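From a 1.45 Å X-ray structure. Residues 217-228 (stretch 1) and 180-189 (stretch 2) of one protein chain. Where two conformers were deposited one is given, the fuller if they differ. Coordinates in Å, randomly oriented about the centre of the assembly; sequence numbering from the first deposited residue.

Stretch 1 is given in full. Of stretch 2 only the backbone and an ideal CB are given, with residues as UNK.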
ATOM      1  N   PHE A 217       2.244  -6.399   0.816  1.00  6.50           N
ATOM      2  CA  PHE A 217       3.228  -5.473   0.319  1.00  5.38           C
ATOM      3  C   PHE A 217       4.409  -6.152  -0.359  1.00  6.58           C
ATOM      4  O   PHE A 217       5.302  -6.659   0.303  1.00  6.89           O
ATOM      5  CB  PHE A 217       3.704  -4.593   1.499  1.00  6.25           C
ATOM      6  CG  PHE A 217       2.543  -3.936   2.216  1.00  6.21           C
ATOM      7  CD1 PHE A 217       1.812  -2.922   1.606  1.00  7.24           C
ATOM      8  CD2 PHE A 217       2.101  -4.422   3.446  1.00  7.72           C
ATOM      9  CE1 PHE A 217       0.691  -2.374   2.231  1.00  7.67           C
ATOM     10  CE2 PHE A 217       0.981  -3.868   4.081  1.00  9.54           C
ATOM     11  CZ  PHE A 217       0.293  -2.830   3.480  1.00  8.45           C
ATOM     12  N   PRO A 218       4.410  -6.156  -1.704  1.00  4.92           N
ATOM     13  CA  PRO A 218       5.547  -6.729  -2.463  1.00  5.47           C
ATOM     14  C   PRO A 218       6.860  -6.142  -1.959  1.00  6.31           C
ATOM     15  O   PRO A 218       6.965  -4.924  -1.738  1.00  6.48           O
ATOM     16  CB  PRO A 218       5.258  -6.300  -3.896  1.00  6.37           C
ATOM     17  CG  PRO A 218       3.727  -6.308  -3.937  1.00  7.69           C
ATOM     18  CD  PRO A 218       3.347  -5.667  -2.615  1.00  5.82           C
ATOM     19  N   ASP A 219       7.856  -7.017  -1.736  1.00  6.00           N
ATOM     20  CA  ASP A 219       9.080  -6.544  -1.144  1.00  5.72           C
ATOM     21  C   ASP A 219      10.314  -7.185  -1.750  1.00  7.82           C
ATOM     22  O   ASP A 219      10.223  -8.081  -2.594  1.00  8.10           O
ATOM     23  CB  ASP A 219       9.031  -6.844   0.378  1.00  6.67           C
ATOM     24  CG  ASP A 219       9.100  -8.290   0.842  1.00 11.01           C
ATOM     25  OD1 ASP A 219       8.769  -9.201   0.043  1.00  9.91           O
ATOM     26  OD2 ASP A 219       9.439  -8.511   2.030  1.00 12.15           O
ATOM     27  N   VAL A 220      11.483  -6.707  -1.305  1.00  6.23           N
ATOM     28  CA  VAL A 220      12.774  -7.268  -1.694  1.00  6.17           C
ATOM     29  C   VAL A 220      13.681  -7.015  -0.483  1.00  8.65           C
ATOM     30  O   VAL A 220      13.549  -5.969   0.164  1.00  6.99           O
ATOM     31  CB  VAL A 220      13.282  -6.711  -3.056  1.00  8.88           C
ATOM     32  CG1 VAL A 220      13.593  -5.219  -3.003  1.00 10.08           C
ATOM     33  CG2 VAL A 220      14.485  -7.506  -3.568  1.00  8.73           C
ATOM     34  N   TYR A 221      14.486  -8.010  -0.091  1.00  7.33           N
ATOM     35  CA  TYR A 221      15.330  -7.917   1.119  1.00  7.32           C
ATOM     36  C   TYR A 221      14.485  -7.554   2.348  1.00  9.00           C
ATOM     37  O   TYR A 221      14.956  -6.871   3.272  1.00  9.76           O
ATOM     38  CB  TYR A 221      16.518  -6.963   0.920  1.00  8.06           C
ATOM     39  CG  TYR A 221      17.422  -7.473  -0.177  1.00  8.83           C
ATOM     40  CD1 TYR A 221      18.154  -8.646  -0.013  1.00  9.34           C
ATOM     41  CD2 TYR A 221      17.504  -6.813  -1.400  1.00 10.24           C
ATOM     42  CE1 TYR A 221      18.919  -9.174  -1.054  1.00 11.28           C
ATOM     43  CE2 TYR A 221      18.292  -7.308  -2.436  1.00 10.96           C
ATOM     44  CZ  TYR A 221      18.994  -8.487  -2.258  1.00 15.05           C
ATOM     45  OH  TYR A 221      19.742  -8.985  -3.283  1.00 17.08           O
ATOM     46  N   GLY A 222      13.243  -8.039   2.354  1.00  5.98           N
ATOM     47  CA  GLY A 222      12.336  -7.835   3.482  1.00  6.22           C
ATOM     48  C   GLY A 222      11.713  -6.462   3.613  1.00  9.16           C
ATOM     49  O   GLY A 222      10.975  -6.238   4.566  1.00  8.76           O
ATOM     50  N   ILE A 223      11.980  -5.565   2.659  1.00  6.74           N
ATOM     51  CA  ILE A 223      11.532  -4.176   2.724  1.00  5.67           C
ATOM     52  C   ILE A 223      10.567  -3.936   1.575  1.00  6.74           C
ATOM     53  O   ILE A 223      10.898  -4.241   0.418  1.00  6.33           O
ATOM     54  CB  ILE A 223      12.765  -3.236   2.692  1.00  6.67           C
ATOM     55  CG1 ILE A 223      13.624  -3.490   3.943  1.00  8.44           C
ATOM     56  CG2 ILE A 223      12.301  -1.767   2.606  1.00  7.11           C
ATOM     57  CD1 ILE A 223      15.000  -2.779   3.907  1.00  9.34           C
ATOM     58  N   PRO A 224       9.377  -3.395   1.873  1.00  5.82           N
ATOM     59  CA  PRO A 224       8.397  -3.200   0.803  1.00  5.18           C
ATOM     60  C   PRO A 224       8.730  -2.031  -0.104  1.00  6.70           C
ATOM     61  O   PRO A 224       9.267  -1.010   0.365  1.00  6.90           O
ATOM     62  CB  PRO A 224       7.087  -2.931   1.560  1.00  6.25           C
ATOM     63  CG  PRO A 224       7.531  -2.220   2.819  1.00  7.94           C
ATOM     64  CD  PRO A 224       8.863  -2.935   3.179  1.00  6.29           C
ATOM     65  N   TYR A 225       8.332  -2.133  -1.376  1.00  5.81           N
ATOM     66  CA  TYR A 225       8.399  -0.946  -2.216  1.00  5.97           C
ATOM     67  C   TYR A 225       7.459   0.102  -1.630  1.00  7.03           C
ATOM     68  O   TYR A 225       6.472  -0.219  -0.938  1.00  7.59           O
ATOM     69  CB  TYR A 225       8.022  -1.227  -3.689  1.00  7.63           C
ATOM     70  CG  TYR A 225       8.657  -2.455  -4.256  1.00 10.78           C
ATOM     71  CD1 TYR A 225      10.029  -2.526  -4.452  1.00 12.83           C
ATOM     72  CD2 TYR A 225       7.876  -3.536  -4.660  1.00 12.69           C
ATOM     73  CE1 TYR A 225      10.630  -3.693  -4.954  1.00 14.06           C
ATOM     74  CE2 TYR A 225       8.455  -4.691  -5.163  1.00 14.24           C
ATOM     75  CZ  TYR A 225       9.835  -4.773  -5.270  1.00 16.35           C
ATOM     76  OH  TYR A 225      10.375  -5.896  -5.823  1.00 18.65           O
ATOM     77  N   SER A 226       7.771   1.344  -1.906  1.00  6.50           N
ATOM     78  CA  SER A 226       7.121   2.496  -1.321  1.00  7.19           C
ATOM     79  C   SER A 226       5.587   2.461  -1.378  1.00  7.75           C
ATOM     80  O   SER A 226       4.992   2.170  -2.434  1.00  7.74           O
ATOM     81  CB  SER A 226       7.643   3.745  -2.021  1.00 11.16           C
ATOM     82  OG  SER A 226       6.886   4.895  -1.695  1.00 21.06           O
ATOM     83  N   ARG A 227       4.979   2.789  -0.231  1.00  6.77           N
ATOM     84  CA  ARG A 227       3.534   2.926  -0.054  1.00  7.04           C
ATOM     85  C   ARG A 227       3.123   4.398  -0.109  1.00  9.15           C
ATOM     86  O   ARG A 227       1.996   4.732   0.223  1.00  8.96           O
ATOM     87  CB  ARG A 227       3.104   2.289   1.263  1.00  6.84           C
ATOM     88  CG  ARG A 227       3.258   0.763   1.213  1.00  9.67           C
ATOM     89  CD  ARG A 227       3.484   0.184   2.593  1.00  9.62           C
ATOM     90  NE  ARG A 227       2.373   0.359   3.529  1.00 10.46           N
ATOM     91  CZ  ARG A 227       2.455   1.020   4.691  1.00 11.70           C
ATOM     92  NH1 ARG A 227       3.531   1.739   4.980  1.00  7.31           N
ATOM     93  NH2 ARG A 227       1.444   0.989   5.554  1.00 10.26           N
ATOM     94  N   CYS A 228       4.030   5.270  -0.569  1.00  7.00           N
ATOM     95  CA  CYS A 228       3.746   6.672  -0.724  1.00  8.90           C
ATOM     96  C   CYS A 228       2.759   6.909  -1.862  1.00  9.50           C
ATOM     97  O   CYS A 228       2.838   6.266  -2.910  1.00  9.78           O
ATOM     98  CB  CYS A 228       5.036   7.444  -1.005  1.00 10.76           C
ATOM     99  SG  CYS A 228       6.117   7.589   0.419  1.00 14.39           S
ATOM    100  N   UNK A 180       3.565 -15.964  -7.146  1.00 10.92           N
ATOM    101  CA  UNK A 180       5.017 -15.822  -7.123  1.00 11.47           C
ATOM    102  C   UNK A 180       5.398 -14.377  -6.833  1.00 11.35           C
ATOM    103  O   UNK A 180       6.373 -13.849  -7.371  1.00 12.66           O
ATOM    104  CB  UNK A 180       5.627 -16.279  -8.449  1.00 11.47           C
ATOM    105  N   UNK A 181       4.634 -13.749  -5.907  1.00  9.12           N
ATOM    106  CA  UNK A 181       4.924 -12.392  -5.490  1.00  8.20           C
ATOM    107  C   UNK A 181       5.393 -12.443  -4.051  1.00  9.94           C
ATOM    108  O   UNK A 181       4.594 -12.750  -3.152  1.00 10.47           O
ATOM    109  CB  UNK A 181       3.706 -11.480  -5.649  1.00  8.20           C
ATOM    110  N   UNK A 182       6.676 -12.151  -3.819  1.00  8.82           N
ATOM    111  CA  UNK A 182       7.205 -12.082  -2.456  0.60  8.55           C
ATOM    112  C   UNK A 182       6.622 -10.860  -1.778  1.00  8.42           C
ATOM    113  O   UNK A 182       6.645  -9.766  -2.366  1.00  7.76           O
ATOM    114  CB  UNK A 182       8.734 -12.032  -2.449  0.60  8.55           C
ATOM    115  N   UNK A 183       6.082 -11.043  -0.575  1.00  6.65           N
ATOM    116  CA  UNK A 183       5.470  -9.948   0.160  1.00  6.18           C
ATOM    117  C   UNK A 183       5.977  -9.960   1.602  1.00  8.36           C
ATOM    118  O   UNK A 183       6.409 -11.016   2.094  1.00  9.28           O
ATOM    119  CB  UNK A 183       3.944 -10.050   0.118  1.00  6.18           C
ATOM    120  N   UNK A 184       5.857  -8.822   2.290  1.00  6.97           N
ATOM    121  CA  UNK A 184       6.186  -8.809   3.728  1.00  7.39           C
ATOM    122  C   UNK A 184       5.277  -9.753   4.504  1.00  9.45           C
ATOM    123  O   UNK A 184       4.108  -9.954   4.137  1.00  9.06           O
ATOM    124  CB  UNK A 184       6.068  -7.393   4.295  1.00  7.39           C
ATOM    125  N   UNK A 185       5.767 -10.246   5.651  1.00  7.19           N
ATOM    126  CA  UNK A 185       4.948 -11.072   6.516  1.00  7.74           C
ATOM    127  C   UNK A 185       3.756 -10.281   7.045  1.00  9.51           C
ATOM    128  O   UNK A 185       2.658 -10.842   7.133  1.00 11.19           O
ATOM    129  CB  UNK A 185       5.782 -11.622   7.675  1.00  7.74           C
ATOM    130  N   UNK A 186       3.936  -8.984   7.357  1.00  7.24           N
ATOM    131  CA  UNK A 186       2.846  -8.153   7.834  1.00  7.01           C
ATOM    132  C   UNK A 186       1.964  -7.694   6.672  1.00  8.94           C
ATOM    133  O   UNK A 186       2.441  -7.167   5.669  1.00  9.09           O
ATOM    134  CB  UNK A 186       3.394  -6.946   8.598  1.00  7.01           C
ATOM    135  N   UNK A 187       0.663  -7.910   6.828  1.00  8.97           N
ATOM    136  CA  UNK A 187      -0.323  -7.389   5.898  1.00  9.22           C
ATOM    137  C   UNK A 187      -1.329  -6.579   6.727  1.00 10.71           C
ATOM    138  O   UNK A 187      -1.278  -6.582   7.972  1.00 11.72           O
ATOM    139  CB  UNK A 187      -1.004  -8.510   5.111  1.00  9.22           C
ATOM    140  N   UNK A 188      -2.151  -5.809   6.050  1.00  7.43           N
ATOM    141  CA  UNK A 188      -3.194  -5.015   6.680  1.00  6.02           C
ATOM    142  C   UNK A 188      -4.532  -5.594   6.267  1.00  8.46           C
ATOM    143  O   UNK A 188      -4.719  -5.953   5.104  1.00  7.98           O
ATOM    144  CB  UNK A 188      -3.087  -3.537   6.298  1.00  6.02           C
ATOM    145  N   UNK A 189      -5.454  -5.672   7.206  1.00  7.74           N
ATOM    146  CA  UNK A 189      -6.766  -6.222   6.937  1.00  7.30           C
ATOM    147  C   UNK A 189      -7.848  -5.165   7.149  1.00  8.62           C
ATOM    148  O   UNK A 189      -7.963  -4.583   8.238  1.00  9.36           O
ATOM    149  CB  UNK A 189      -7.024  -7.440   7.826  1.00  7.30           C
TER

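Position 180 has positive phi (64°), and its ideal CB has nothing of stretch 1 within 5.5 Å. Glycine or asparagine would suit the backbone. The residue is Glu180, which closes a Schellman motif after a helix.

Position 181 points sideways, its ideal CB 5.4 Å from Pro218 CG. A medium or large apolar side chain could reach that ring. It is Ile181, whose CG2 lies 3.9 Å from Pro218 CG.

At 182 the backbone O accepts a hydrogen bond from Asp219 N (3.1 Å) and a CA-H...O contact from Pro218 CA (3.2 Å). The ideal CB is 3.8 Å from Asp219 OD1, so a polar side chain that tolerates a nearby carboxylate would fit. It is Asn182. Water 2 gives a hydrogen bond to Asp219 O (2.7 Å) and accepts a weak one from Asn182 ND2 (3.3 Å).

Position 183 pairs with Pro218 in a single beta bridge, CA to CA 4.2 Å. The CB points away overall but starts 3.7 Å from Phe217 O. Extended angles (-133/160) suit a beta-branched residue, and the proline ring offers an apolar neighbour. It is Val183; its CG1 comes within 4.4 Å of Pro218 CD.

Position 184 donates its N to Phe217 O (3.0 Å), completing the pairing around the bridge. Its CB points sideways into a space lined by Phe217 CB, the Asp219 carboxylate, Gly222 O and the Pro224 ring. A small side chain suits: alanine, serine, cysteine or perhaps threonine. It is Cys184. Its SG packs 3.7 Å from Pro224 CD and 4.3 Å from Phe217 CB, and lies 3.6 Å from Asp219 OD2.

Position 185 points away, so a polar residue is plausible. It is Glu185, which makes no contact with stretch 1.

Position 186 points sideways with no near neighbour for its CB. Many residues would serve, since the contact is backbone: its O lies 3.5 Å from Phe217 CD2, at the ring edge. It is Lys186. Water 3 gives a hydrogen bond to Lys186 O (2.7 Å) and accepts one from Phe217 N (2.8 Å).

The ideal CB of 187 lies 5.2 Å from Phe217 CE2. Polar or apolar residues could fit. It is Asn187, whose side-chain end leads away.

Position 188 points toward stretch 1, with the Phe217 ring and the Arg227 guanidinium ahead. An acid long enough to reach the arginine is favoured; glutamine is possible. It is Glu188. OE2 forms a salt bridge with Arg227 NH2 (3.0 Å), its hydrogen bond weak, and CD meets the ring edge at Phe217 CZ (3.6 Å).

Position 189 is out of reach. It is Leu189.

Stretch 2 180-189: EINVCEKNEL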
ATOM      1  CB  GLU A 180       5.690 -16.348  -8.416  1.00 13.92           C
ATOM      2  CG  GLU A 180       5.284 -17.778  -8.744  1.00 17.54           C
ATOM      3  CD  GLU A 180       5.793 -18.295 -10.075  1.00 33.16           C
ATOM      4  OE1 GLU A 180       5.615 -17.601 -11.099  1.00 30.10           O
ATOM      5  OE2 GLU A 180       6.313 -19.431 -10.101  1.00 32.05           O
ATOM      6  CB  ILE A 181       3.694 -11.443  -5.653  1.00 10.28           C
ATOM      7  CG1 ILE A 181       3.137 -11.456  -7.098  1.00 10.76           C
ATOM      8  CG2 ILE A 181       4.071  -9.996  -5.200  1.00  9.66           C
ATOM      9  CD1 ILE A 181       1.796 -10.708  -7.247  1.00 12.83           C
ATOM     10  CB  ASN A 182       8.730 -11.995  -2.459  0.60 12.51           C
ATOM     11  CG  ASN A 182       9.424 -13.329  -2.603  0.60 33.87           C
ATOM     12  OD1 ASN A 182       8.795 -14.398  -2.704  0.60 26.25           O
ATOM     13  ND2 ASN A 182      10.745 -13.295  -2.606  0.60 29.08           N
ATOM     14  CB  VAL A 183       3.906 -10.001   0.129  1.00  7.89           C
ATOM     15  CG1 VAL A 183       3.361  -9.829  -1.298  1.00  7.68           C
ATOM     16  CG2 VAL A 183       3.364 -11.283   0.774  1.00  8.52           C
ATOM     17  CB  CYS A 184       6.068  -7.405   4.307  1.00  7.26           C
ATOM     18  SG  CYS A 184       7.144  -6.200   3.513  1.00  9.44           S
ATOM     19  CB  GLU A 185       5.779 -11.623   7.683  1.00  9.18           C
ATOM     20  CG  GLU A 185       6.869 -12.566   7.215  1.00 19.09           C
ATOM     21  CD  GLU A 185       7.640 -13.326   8.283  1.00 53.42           C
ATOM     22  OE1 GLU A 185       7.182 -13.379   9.449  1.00 51.85           O
ATOM     23  OE2 GLU A 185       8.694 -13.904   7.932  1.00 54.27           O
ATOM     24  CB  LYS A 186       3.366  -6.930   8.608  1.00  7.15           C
ATOM     25  CG  LYS A 186       2.238  -5.984   9.058  1.00  9.19           C
ATOM     26  CD  LYS A 186       2.745  -4.811   9.853  1.00 11.95           C
ATOM     27  CE  LYS A 186       1.601  -3.865  10.180  1.00 13.58           C
ATOM     28  NZ  LYS A 186       2.028  -2.861  11.229  1.00 13.99           N
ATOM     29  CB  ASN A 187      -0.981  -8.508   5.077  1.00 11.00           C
ATOM     30  CG  ASN A 187      -1.439  -9.649   5.902  1.00 21.14           C
ATOM     31  OD1 ASN A 187      -2.349  -9.497   6.703  1.00 16.49           O
ATOM     32  ND2 ASN A 187      -0.762 -10.798   5.777  1.00 17.67           N
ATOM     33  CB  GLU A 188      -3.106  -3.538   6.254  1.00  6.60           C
ATOM     34  CG  GLU A 188      -1.843  -2.867   6.769  1.00  9.80           C
ATOM     35  CD  GLU A 188      -1.604  -1.484   6.199  1.00 12.61           C
ATOM     36  OE1 GLU A 188      -2.318  -1.074   5.251  1.00  9.52           O
ATOM     37  OE2 GLU A 188      -0.659  -0.819   6.690  1.00 12.28           O
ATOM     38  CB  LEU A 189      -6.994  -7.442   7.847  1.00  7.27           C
ATOM     39  CG  LEU A 189      -8.405  -8.075   7.754  1.00  9.77           C
ATOM     40  CD1 LEU A 189      -8.759  -8.492   6.320  1.00 10.15           C
ATOM     41  CD2 LEU A 189      -8.516  -9.286   8.651  1.00 11.89           C
TER
HETATM   42  O   HOH W   1       8.299  -8.846  -4.478  1.00 16.32           O
HETATM   43  O   HOH W   2      11.440 -10.222  -3.716  1.00 20.74           O
HETATM   44  O   HOH W   3       2.494  -8.023   3.096  1.00  9.57           O
HETATM   45  O   HOH W   4      -0.884   0.586   3.561  1.00 10.78           O
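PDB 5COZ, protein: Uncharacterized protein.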